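Local coordinates for protein xyloglucan-specific endo-beta-1,4-glucanase GH12 (Aspergillus niveus, PDB 4NPR) that probably hydrolyses internal beta-1,4-glucosidic linkages of xyloglucan, with retention of the anomeric configuration, to release xyloglucan oligosaccharides, at residues T72-S77 and S115-D120; E138-L143 and G222-S227; G54-T59 and S85-A90; W31-V34 and Y39-Y42. All blocks are in the same frame, centred on the assembly; numbering follows the deposited sequence.

Contact 1. Residues T72-S77 and S115-D120; sequences TKWSWS and SNIVAD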
# COMPACT_ATOMS: atom_id res chain seq x y z
N THR A 72 13.47 -1.25 -2.29
CA THR A 72 13.38 -1.77 -3.61
C THR A 72 13.94 -0.76 -4.63
O THR A 72 13.86 0.45 -4.42
CB THR A 72 11.93 -2.16 -3.91
OG1 THR A 72 11.87 -2.85 -5.16
CG2 THR A 72 11.03 -0.97 -3.98
N LYS A 73 14.45 -1.28 -5.74
CA LYS A 73 15.11 -0.50 -6.76
C LYS A 73 14.56 -0.90 -8.07
O LYS A 73 14.34 -2.08 -8.31
CB LYS A 73 16.59 -0.82 -6.74
CG LYS A 73 17.20 -0.43 -5.41
CD LYS A 73 18.68 -0.73 -5.26
CE LYS A 73 19.18 -0.00 -4.01
NZ LYS A 73 20.12 -0.85 -3.24
N TRP A 74 14.36 0.07 -8.96
CA TRP A 74 13.66 -0.22 -10.18
C TRP A 74 13.85 0.80 -11.27
O TRP A 74 14.17 1.94 -11.01
CB TRP A 74 12.13 -0.42 -9.91
CG TRP A 74 11.37 0.75 -9.27
CD1 TRP A 74 11.10 0.92 -7.94
CD2 TRP A 74 10.78 1.88 -9.94
NE1 TRP A 74 10.39 2.08 -7.73
CE2 TRP A 74 10.19 2.70 -8.94
CE3 TRP A 74 10.69 2.27 -11.27
CZ2 TRP A 74 9.50 3.87 -9.24
CZ3 TRP A 74 10.01 3.47 -11.57
CH2 TRP A 74 9.43 4.25 -10.55
N SER A 75 13.67 0.33 -12.50
CA SER A 75 13.44 1.20 -13.62
C SER A 75 12.36 0.53 -14.45
O SER A 75 12.41 -0.68 -14.64
CB SER A 75 14.68 1.31 -14.49
OG SER A 75 15.77 1.82 -13.75
N TRP A 76 11.41 1.34 -14.93
CA TRP A 76 10.30 0.89 -15.77
C TRP A 76 9.99 1.95 -16.82
O TRP A 76 10.09 3.16 -16.57
CB TRP A 76 9.03 0.68 -14.94
CG TRP A 76 9.09 -0.43 -13.97
CD1 TRP A 76 9.04 -0.33 -12.64
CD2 TRP A 76 9.21 -1.81 -14.27
NE1 TRP A 76 9.12 -1.56 -12.06
CE2 TRP A 76 9.21 -2.50 -13.05
CE3 TRP A 76 9.30 -2.53 -15.45
CZ2 TRP A 76 9.32 -3.89 -12.97
CZ3 TRP A 76 9.41 -3.93 -15.38
CH2 TRP A 76 9.42 -4.59 -14.14
N SER A 77 9.60 1.49 -18.00
CA SER A 77 9.06 2.43 -18.96
C SER A 77 8.01 1.77 -19.82
O SER A 77 7.87 0.53 -19.77
CB SER A 77 10.13 3.10 -19.78
OG SER A 77 10.72 2.16 -20.61
N SER A 115 15.21 9.30 -11.18
CA SER A 115 14.80 10.29 -12.21
C SER A 115 13.45 10.01 -12.89
O SER A 115 13.11 8.84 -13.19
CB SER A 115 15.93 10.52 -13.24
OG SER A 115 16.44 9.29 -13.69
N ASN A 116 12.70 11.11 -13.10
CA ASN A 116 11.35 11.07 -13.67
C ASN A 116 10.40 10.06 -13.05
O ASN A 116 9.80 9.24 -13.74
CB ASN A 116 11.41 10.86 -15.20
CG ASN A 116 12.44 11.76 -15.86
OD1 ASN A 116 12.44 12.99 -15.68
ND2 ASN A 116 13.35 11.16 -16.63
N ILE A 117 10.25 10.12 -11.74
CA ILE A 117 9.45 9.11 -11.01
C ILE A 117 7.93 9.30 -11.10
O ILE A 117 7.44 10.40 -10.86
CB ILE A 117 9.88 9.03 -9.53
CG1 ILE A 117 11.24 8.33 -9.42
CG2 ILE A 117 8.91 8.19 -8.73
CD1 ILE A 117 11.99 8.60 -8.12
N VAL A 118 7.21 8.23 -11.44
CA VAL A 118 5.76 8.19 -11.40
C VAL A 118 5.44 6.89 -10.64
O VAL A 118 5.76 5.82 -11.08
CB VAL A 118 5.13 8.15 -12.82
CG1 VAL A 118 3.60 8.22 -12.78
CG2 VAL A 118 5.70 9.25 -13.70
N ALA A 119 4.82 7.03 -9.47
CA ALA A 119 4.75 5.96 -8.46
C ALA A 119 3.92 6.47 -7.35
O ALA A 119 3.83 7.68 -7.16
CB ALA A 119 6.13 5.64 -7.91
N ASP A 120 3.29 5.56 -6.64
CA ASP A 120 2.68 5.87 -5.34
C ASP A 120 3.35 5.10 -4.21
O ASP A 120 4.08 4.12 -4.46
CB ASP A 120 1.14 5.65 -5.33
CG ASP A 120 0.73 4.19 -5.40
OD1 ASP A 120 1.09 3.37 -4.54
OD2 ASP A 120 -0.02 3.87 -6.33
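With chi1 at 59°, CG of Trp74 sits between its own backbone N and carbonyl carbon, and chi2 of -96° then swings the six-membered half of the indole toward Ile117, Val118 and Ala119. The bond leaving the backbone of Trp74 does not itself aim at this strand; the length of the ring system bridges the gap. CZ2 lies 4.0 Å from CB of Ala119, whose methyl group points back toward the indole. At the neighbouring corner of the ring, CH2 is 4.0 Å from Val118 O, while Ile117 contributes its CG2 branch at 4.4 Å from the same CH2. All three approach the ring obliquely, and no hydrogen bond joins 72-77 to 115-120. Within its own strand the indole has Trp76 N at its edge, in the ring plane. The polar side of the indole is engaged too: NE1 bonds to the hydroxyl of Tyr112, and Pro225 also packs against the benzo half. The two strands pass 9.3 Å apart at an angle of 110°, and the chain turns a corner at Ser115 and Asn116, ahead of Ile117. A large aromatic residue reaching from one antiparallel sheet to the steeply crossing strand of another is interior packing of a beta-jelly-roll sandwich, the fold of family 12 glycoside hydrolases.

Contact 2. Residues E138-L143 and G222-S227; sequences EIMVWL and GTEPFS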
# COMPACT_ATOMS: atom_id res chain seq x y z
N GLU A 138 -11.27 -2.77 -1.05
CA GLU A 138 -9.90 -2.41 -0.91
C GLU A 138 -9.84 -0.98 -0.45
O GLU A 138 -10.53 -0.12 -1.00
CB GLU A 138 -9.15 -2.59 -2.24
CG GLU A 138 -7.66 -2.23 -2.14
CD GLU A 138 -6.93 -2.31 -3.48
OE1 GLU A 138 -7.55 -2.58 -4.54
OE2 GLU A 138 -5.72 -2.08 -3.48
N ILE A 139 -8.98 -0.75 0.55
CA ILE A 139 -8.72 0.58 1.05
C ILE A 139 -7.23 0.92 0.94
O ILE A 139 -6.35 0.22 1.44
CB ILE A 139 -9.15 0.68 2.50
CG1 ILE A 139 -10.67 0.60 2.59
CG2 ILE A 139 -8.71 2.01 3.10
CD1 ILE A 139 -11.19 -0.81 2.68
N MET A 140 -6.95 2.01 0.25
CA MET A 140 -5.58 2.43 0.08
C MET A 140 -5.39 3.75 0.80
O MET A 140 -6.28 4.59 0.85
CB MET A 140 -5.22 2.60 -1.39
CG MET A 140 -5.64 1.49 -2.32
SD MET A 140 -4.61 1.45 -3.83
CE MET A 140 -2.99 0.89 -3.30
N VAL A 141 -4.19 3.93 1.32
CA VAL A 141 -3.82 5.17 1.94
C VAL A 141 -2.51 5.56 1.35
O VAL A 141 -1.49 4.93 1.61
CB VAL A 141 -3.75 5.06 3.46
CG1 VAL A 141 -3.36 6.40 4.04
CG2 VAL A 141 -5.11 4.60 4.02
N TRP A 142 -2.56 6.59 0.52
CA TRP A 142 -1.41 7.08 -0.21
C TRP A 142 -0.72 8.17 0.61
O TRP A 142 -1.25 9.26 0.83
CB TRP A 142 -1.83 7.64 -1.56
CG TRP A 142 -2.32 6.66 -2.57
CD1 TRP A 142 -3.01 5.48 -2.35
CD2 TRP A 142 -2.20 6.77 -3.98
NE1 TRP A 142 -3.29 4.85 -3.53
CE2 TRP A 142 -2.81 5.63 -4.55
CE3 TRP A 142 -1.63 7.72 -4.81
CZ2 TRP A 142 -2.84 5.42 -5.94
CZ3 TRP A 142 -1.65 7.50 -6.20
CH2 TRP A 142 -2.25 6.38 -6.74
N LEU A 143 0.50 7.89 1.06
CA LEU A 143 1.32 8.95 1.64
C LEU A 143 2.06 9.73 0.58
O LEU A 143 2.56 10.85 0.83
CB LEU A 143 2.28 8.35 2.66
CG LEU A 143 1.55 7.60 3.75
CD1 LEU A 143 2.59 7.15 4.72
CD2 LEU A 143 0.46 8.40 4.47
N GLY A 222 3.71 -0.62 0.71
CA GLY A 222 4.77 -0.58 -0.27
C GLY A 222 4.64 0.56 -1.27
O GLY A 222 4.09 1.63 -0.97
N THR A 223 5.14 0.33 -2.48
CA THR A 223 5.07 1.34 -3.51
C THR A 223 4.59 0.74 -4.84
O THR A 223 4.94 -0.40 -5.14
CB THR A 223 6.45 2.03 -3.71
OG1 THR A 223 6.39 2.98 -4.79
CG2 THR A 223 7.48 1.02 -3.98
N GLU A 224 3.80 1.51 -5.60
CA GLU A 224 3.34 1.10 -6.96
C GLU A 224 3.93 2.04 -7.99
O GLU A 224 3.50 3.18 -8.11
CB GLU A 224 1.80 1.17 -7.12
CG GLU A 224 1.03 0.07 -6.43
CD GLU A 224 -0.50 0.26 -6.55
OE1 GLU A 224 -0.96 1.42 -6.53
OE2 GLU A 224 -1.27 -0.76 -6.60
N PRO A 225 4.92 1.57 -8.72
CA PRO A 225 5.52 2.39 -9.75
C PRO A 225 4.85 2.29 -11.14
O PRO A 225 4.40 1.21 -11.54
CB PRO A 225 6.94 1.87 -9.81
CG PRO A 225 6.80 0.43 -9.50
CD PRO A 225 5.74 0.37 -8.43
N PHE A 226 4.82 3.42 -11.86
CA PHE A 226 4.34 3.45 -13.24
C PHE A 226 5.53 3.58 -14.22
O PHE A 226 5.62 2.83 -15.18
CB PHE A 226 3.31 4.56 -13.42
CG PHE A 226 2.04 4.40 -12.54
CD1 PHE A 226 2.07 4.67 -11.17
CD2 PHE A 226 0.82 4.05 -13.10
CE1 PHE A 226 0.90 4.58 -10.39
CE2 PHE A 226 -0.34 3.93 -12.32
CZ PHE A 226 -0.30 4.21 -10.97
N SER A 227 6.46 4.48 -13.94
CA SER A 227 7.67 4.64 -14.73
C SER A 227 8.70 5.53 -14.05
O SER A 227 8.40 6.24 -13.09
CB SER A 227 7.34 5.27 -16.06
OG SER A 227 6.88 6.57 -15.82
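Van der Waals contact between Met140 and Glu224 carries this meeting of two side chains that approach from opposite directions. The thioether chain of Met140 bends at its end (chi3 70°), presenting the methyl CE to the carboxylate at 3.9 Å from Glu224 OE1 and 4.1 Å from OE2. Glu224 is extended beyond CG, which carries its carboxylate out to that methyl. Trp142 joins more loosely: its CZ2 lies 4.5 Å from Glu224 OE1, which stands obliquely to the indole. The hydrogen bonding is confined to one strand, where Trp142 NE1 points almost straight at Met140 SD, 3.7 Å away with an angle of 170° at the hydrogen. This bond is weak, yet it ties the indole to the thioether, and CB of Met140 also lies at the indole edge, in its plane. Among the carboxylates, Glu138 OE2 and Glu224 OE2 are 5.6 Å apart without touching, a separation consistent with the paired carboxylates of retaining glycosidases. Asp120 OD2 lies close to Glu224 OE1 and Asp124 OD1 close to Glu138 OE2, so acidic groups gather on this face of the sheet. Strand 117-128 runs between 137-146 and 215-226, antiparallel to both, so the side chains meet over it; strand 179-186 flanks 137-146 on its other side, and 87-97 flanks 215-226.

Contact 3. Residues G54-T59 and S85-A90; sequences GSQCTT and SFANAA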
# COMPACT_ATOMS: atom_id res chain seq x y z
N GLY A 54 12.40 -2.58 -18.46
CA GLY A 54 12.66 -2.33 -17.03
C GLY A 54 12.85 -3.58 -16.17
O GLY A 54 12.71 -4.70 -16.63
N SER A 55 13.17 -3.37 -14.91
CA SER A 55 13.19 -4.48 -13.96
C SER A 55 13.15 -3.90 -12.56
O SER A 55 13.08 -2.68 -12.40
CB SER A 55 14.41 -5.39 -14.18
OG SER A 55 15.67 -4.73 -14.03
N GLN A 56 13.16 -4.76 -11.56
CA GLN A 56 13.05 -4.32 -10.19
C GLN A 56 13.48 -5.40 -9.24
O GLN A 56 13.05 -6.52 -9.40
CB GLN A 56 11.59 -3.96 -9.88
CG GLN A 56 11.24 -3.73 -8.42
CD GLN A 56 9.88 -3.09 -8.29
OE1 GLN A 56 9.20 -2.86 -9.31
NE2 GLN A 56 9.47 -2.78 -7.05
N CYS A 57 14.30 -5.01 -8.24
CA CYS A 57 14.81 -5.86 -7.16
C CYS A 57 14.48 -5.29 -5.80
O CYS A 57 14.58 -4.08 -5.56
CB CYS A 57 16.33 -6.01 -7.24
SG CYS A 57 16.90 -6.62 -8.84
N THR A 58 14.10 -6.17 -4.90
CA THR A 58 13.66 -5.79 -3.57
C THR A 58 14.66 -6.35 -2.56
O THR A 58 15.18 -7.45 -2.73
CB THR A 58 12.23 -6.32 -3.35
OG1 THR A 58 11.34 -5.52 -4.10
CG2 THR A 58 11.79 -6.26 -1.92
N THR A 59 14.95 -5.60 -1.50
CA THR A 59 15.94 -6.07 -0.50
C THR A 59 15.44 -5.95 0.91
O THR A 59 15.07 -4.91 1.37
CB THR A 59 17.27 -5.28 -0.61
OG1 THR A 59 17.82 -5.42 -1.93
CG2 THR A 59 18.32 -5.75 0.47
N SER A 85 4.02 -2.98 -10.64
CA SER A 85 4.33 -3.82 -9.50
C SER A 85 3.81 -3.26 -8.18
O SER A 85 3.26 -2.15 -8.10
CB SER A 85 5.86 -3.99 -9.39
OG SER A 85 6.50 -2.72 -9.14
N PHE A 86 3.96 -4.04 -7.13
CA PHE A 86 3.59 -3.58 -5.84
C PHE A 86 4.38 -4.37 -4.81
O PHE A 86 3.84 -5.23 -4.12
CB PHE A 86 2.09 -3.75 -5.61
CG PHE A 86 1.67 -3.35 -4.23
CD1 PHE A 86 2.07 -2.09 -3.69
CD2 PHE A 86 0.93 -4.21 -3.43
CE1 PHE A 86 1.71 -1.71 -2.39
CE2 PHE A 86 0.54 -3.82 -2.13
CZ PHE A 86 0.95 -2.59 -1.61
N ALA A 87 5.68 -4.06 -4.75
CA ALA A 87 6.55 -4.59 -3.73
C ALA A 87 6.13 -3.94 -2.42
O ALA A 87 6.02 -2.73 -2.34
CB ALA A 87 7.98 -4.23 -4.03
N ASN A 88 5.93 -4.77 -1.40
CA ASN A 88 5.30 -4.38 -0.17
C ASN A 88 5.69 -5.34 0.91
O ASN A 88 6.06 -6.49 0.66
CB ASN A 88 3.79 -4.44 -0.31
CG ASN A 88 3.28 -5.85 -0.52
OD1 ASN A 88 2.79 -6.51 0.40
ND2 ASN A 88 3.41 -6.34 -1.74
N ALA A 89 5.59 -4.86 2.13
CA ALA A 89 5.58 -5.72 3.31
C ALA A 89 4.11 -6.00 3.75
O ALA A 89 3.38 -5.07 4.03
CB ALA A 89 6.34 -5.05 4.44
N ALA A 90 3.75 -7.27 3.87
CA ALA A 90 2.42 -7.72 4.30
C ALA A 90 2.46 -8.36 5.68
O ALA A 90 3.27 -9.26 5.98
CB ALA A 90 1.86 -8.72 3.29
O HOH W 1 6.89 -1.94 -6.48
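Between the two sheets of the beta-jelly-roll sandwich, Gln56 of strand 53-64 reaches from the six-stranded sheet to Ser85 and Ala87 of the segment that leads into strand 87-97 of the other. Its CG is anti to the backbone N (chi1 168°) and the chain continues extended, so the terminal amide is delivered to the opposite segment. There the Ser85 hydroxyl donates to Gln56 OE1 over 2.7 Å, arriving at 120° to the C=O bond and tilted 22° from the carbonyl plane. A water closes the ring: it accepts from Gln56 NE2 at 2.8 Å and donates to Ser85 OG at an equal 2.8 Å. It also accepts from the backbone N of Ala87 at 3.0 Å. Two further residues of the six-stranded sheet grip the amide, Trp76 NE1 bonding to OE1 and Thr72 OG1 to NE2, so both of its ends are engaged and its rotation is fixed in the buried interior. The methyl of Ala87 packs against polar atoms, CB lying 3.7 Å from Gln56 NE2 and 3.6 Å from Thr58 OG1. That threonine hydroxyl finds its polar partners in Asn43 and Thr72. Cys57, between Gln56 and Thr58, forms the disulfide with Cys28. On the far side of 85-90, Phe86 and Asn88 point away from Gln56, and Asn88 ND2 folds back to donate to Phe86 O over 2.7 Å.

Contact 4. Residues W31-V34 and Y39-Y42; sequences WGSV and YILY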
# COMPACT_ATOMS: atom_id res chain seq x y z
N TRP A 31 8.11 -13.07 -8.74
CA TRP A 31 7.41 -13.47 -7.51
C TRP A 31 8.33 -13.71 -6.33
O TRP A 31 8.00 -14.45 -5.46
CB TRP A 31 6.60 -14.73 -7.78
CG TRP A 31 5.81 -14.59 -9.08
CD1 TRP A 31 5.94 -15.33 -10.24
CD2 TRP A 31 4.82 -13.58 -9.35
NE1 TRP A 31 5.05 -14.85 -11.18
CE2 TRP A 31 4.35 -13.79 -10.65
CE3 TRP A 31 4.26 -12.55 -8.59
CZ2 TRP A 31 3.38 -12.99 -11.23
CZ3 TRP A 31 3.26 -11.75 -9.18
CH2 TRP A 31 2.83 -11.99 -10.47
N GLY A 32 9.49 -13.07 -6.29
CA GLY A 32 10.39 -13.21 -5.16
C GLY A 32 9.71 -12.75 -3.89
O GLY A 32 8.96 -11.76 -3.90
N SER A 33 9.97 -13.49 -2.79
CA SER A 33 9.58 -13.11 -1.42
C SER A 33 10.41 -13.78 -0.30
O SER A 33 11.16 -14.71 -0.53
CB SER A 33 8.09 -13.38 -1.19
OG SER A 33 7.81 -14.75 -1.05
N VAL A 34 10.27 -13.25 0.91
CA VAL A 34 10.94 -13.76 2.10
C VAL A 34 10.04 -13.44 3.26
O VAL A 34 9.31 -12.47 3.23
CB VAL A 34 12.31 -13.10 2.36
CG1 VAL A 34 13.42 -13.83 1.64
CG2 VAL A 34 12.33 -11.61 1.98
N TYR A 39 6.04 -10.60 8.92
CA TYR A 39 5.89 -10.02 7.60
C TYR A 39 6.32 -11.04 6.53
O TYR A 39 7.03 -11.98 6.83
CB TYR A 39 6.69 -8.70 7.48
CG TYR A 39 6.32 -7.65 8.53
CD1 TYR A 39 5.20 -6.83 8.35
CD2 TYR A 39 7.08 -7.48 9.72
CE1 TYR A 39 4.84 -5.86 9.28
CE2 TYR A 39 6.72 -6.49 10.66
CZ TYR A 39 5.59 -5.70 10.43
OH TYR A 39 5.19 -4.73 11.32
N ILE A 40 5.78 -10.90 5.32
CA ILE A 40 6.34 -11.48 4.13
C ILE A 40 6.54 -10.27 3.24
O ILE A 40 5.64 -9.43 3.07
CB ILE A 40 5.38 -12.47 3.46
CG1 ILE A 40 5.18 -13.72 4.35
CG2 ILE A 40 5.95 -12.97 2.14
CD1 ILE A 40 3.96 -14.54 3.97
N LEU A 41 7.75 -10.14 2.73
CA LEU A 41 8.12 -9.03 1.89
C LEU A 41 8.14 -9.55 0.48
O LEU A 41 8.78 -10.55 0.22
CB LEU A 41 9.49 -8.50 2.31
CG LEU A 41 10.10 -7.35 1.52
CD1 LEU A 41 9.38 -6.04 1.80
CD2 LEU A 41 11.56 -7.17 1.93
N TYR A 42 7.49 -8.84 -0.43
CA TYR A 42 7.24 -9.32 -1.79
C TYR A 42 7.81 -8.36 -2.80
O TYR A 42 7.72 -7.17 -2.61
CB TYR A 42 5.73 -9.35 -2.08
CG TYR A 42 4.92 -10.36 -1.33
CD1 TYR A 42 4.76 -11.67 -1.82
CD2 TYR A 42 4.25 -10.01 -0.13
CE1 TYR A 42 3.98 -12.61 -1.16
CE2 TYR A 42 3.46 -10.95 0.55
CZ TYR A 42 3.33 -12.24 0.02
OH TYR A 42 2.57 -13.19 0.64
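Ser33-Val34 and Leu41-Tyr42 run antiparallel, with Val34 and Leu41 forming a hydrogen-bonded pair and Ser33 and Tyr42 a non-hydrogen-bonded one. Leu41 N donates to Val34 O at 2.8 Å, nearly in line with the carbonyl, and Val34 N returns the bond to Leu41 O at 3.2 Å. Two CA-H...O contacts flank this pair, Ser33 CA reaching Leu41 O at 3.1 Å and Ile40 CA reaching Val34 O. The side chains divide between the faces. On one, Ser33 CB lies obliquely to the Tyr42 ring, 3.8 Å from CD1. The same ring has Ile40 CG2 over one face, 3.4 Å above the plane and displaced toward the rim; this methyl, anti to the backbone N of Ile40, also lies 4.0 Å from Ser33 CB. On the other face, Val34 CG2 packs 4.2 Å from Leu41 CB, and both residues continue into the other sheet, Val34 against Thr25 and Phe27, Leu41 against Thr58 and Phe60. The Tyr39 hydroxyl bonds to Asn66 O and Val240 N. Strands 33-36 and 39-42 form a beta hairpin; 39-42 pairs onward with 87-97, which sets the hairpin at the margin of the nine-stranded sheet of the jelly roll.

How the contacts relate
Contacts 1 and 3 both bridge the two sheets, whereas contacts 2 and 4 lie within the nine-stranded one. Strand 215-226 connects the first three: Pro225 CB packs 3.3 Å from Trp74 CZ2, and its CG lies 3.2 Å from Ser85 OG. Contacts 1 and 2 also share backbone pairing, with Val118 O 2.7 Å from Phe226 N, and Asp120 OD2 packs 3.2 Å from Trp142 CZ2. Contact 4 joins contact 3 through strand 87-97, where Tyr42 N is 3.0 Å from Asn88 O. Its centre lies about 17 Å from that of contact 2, whose gathered carboxylates make it the probable neighbourhood of the substrate cleft.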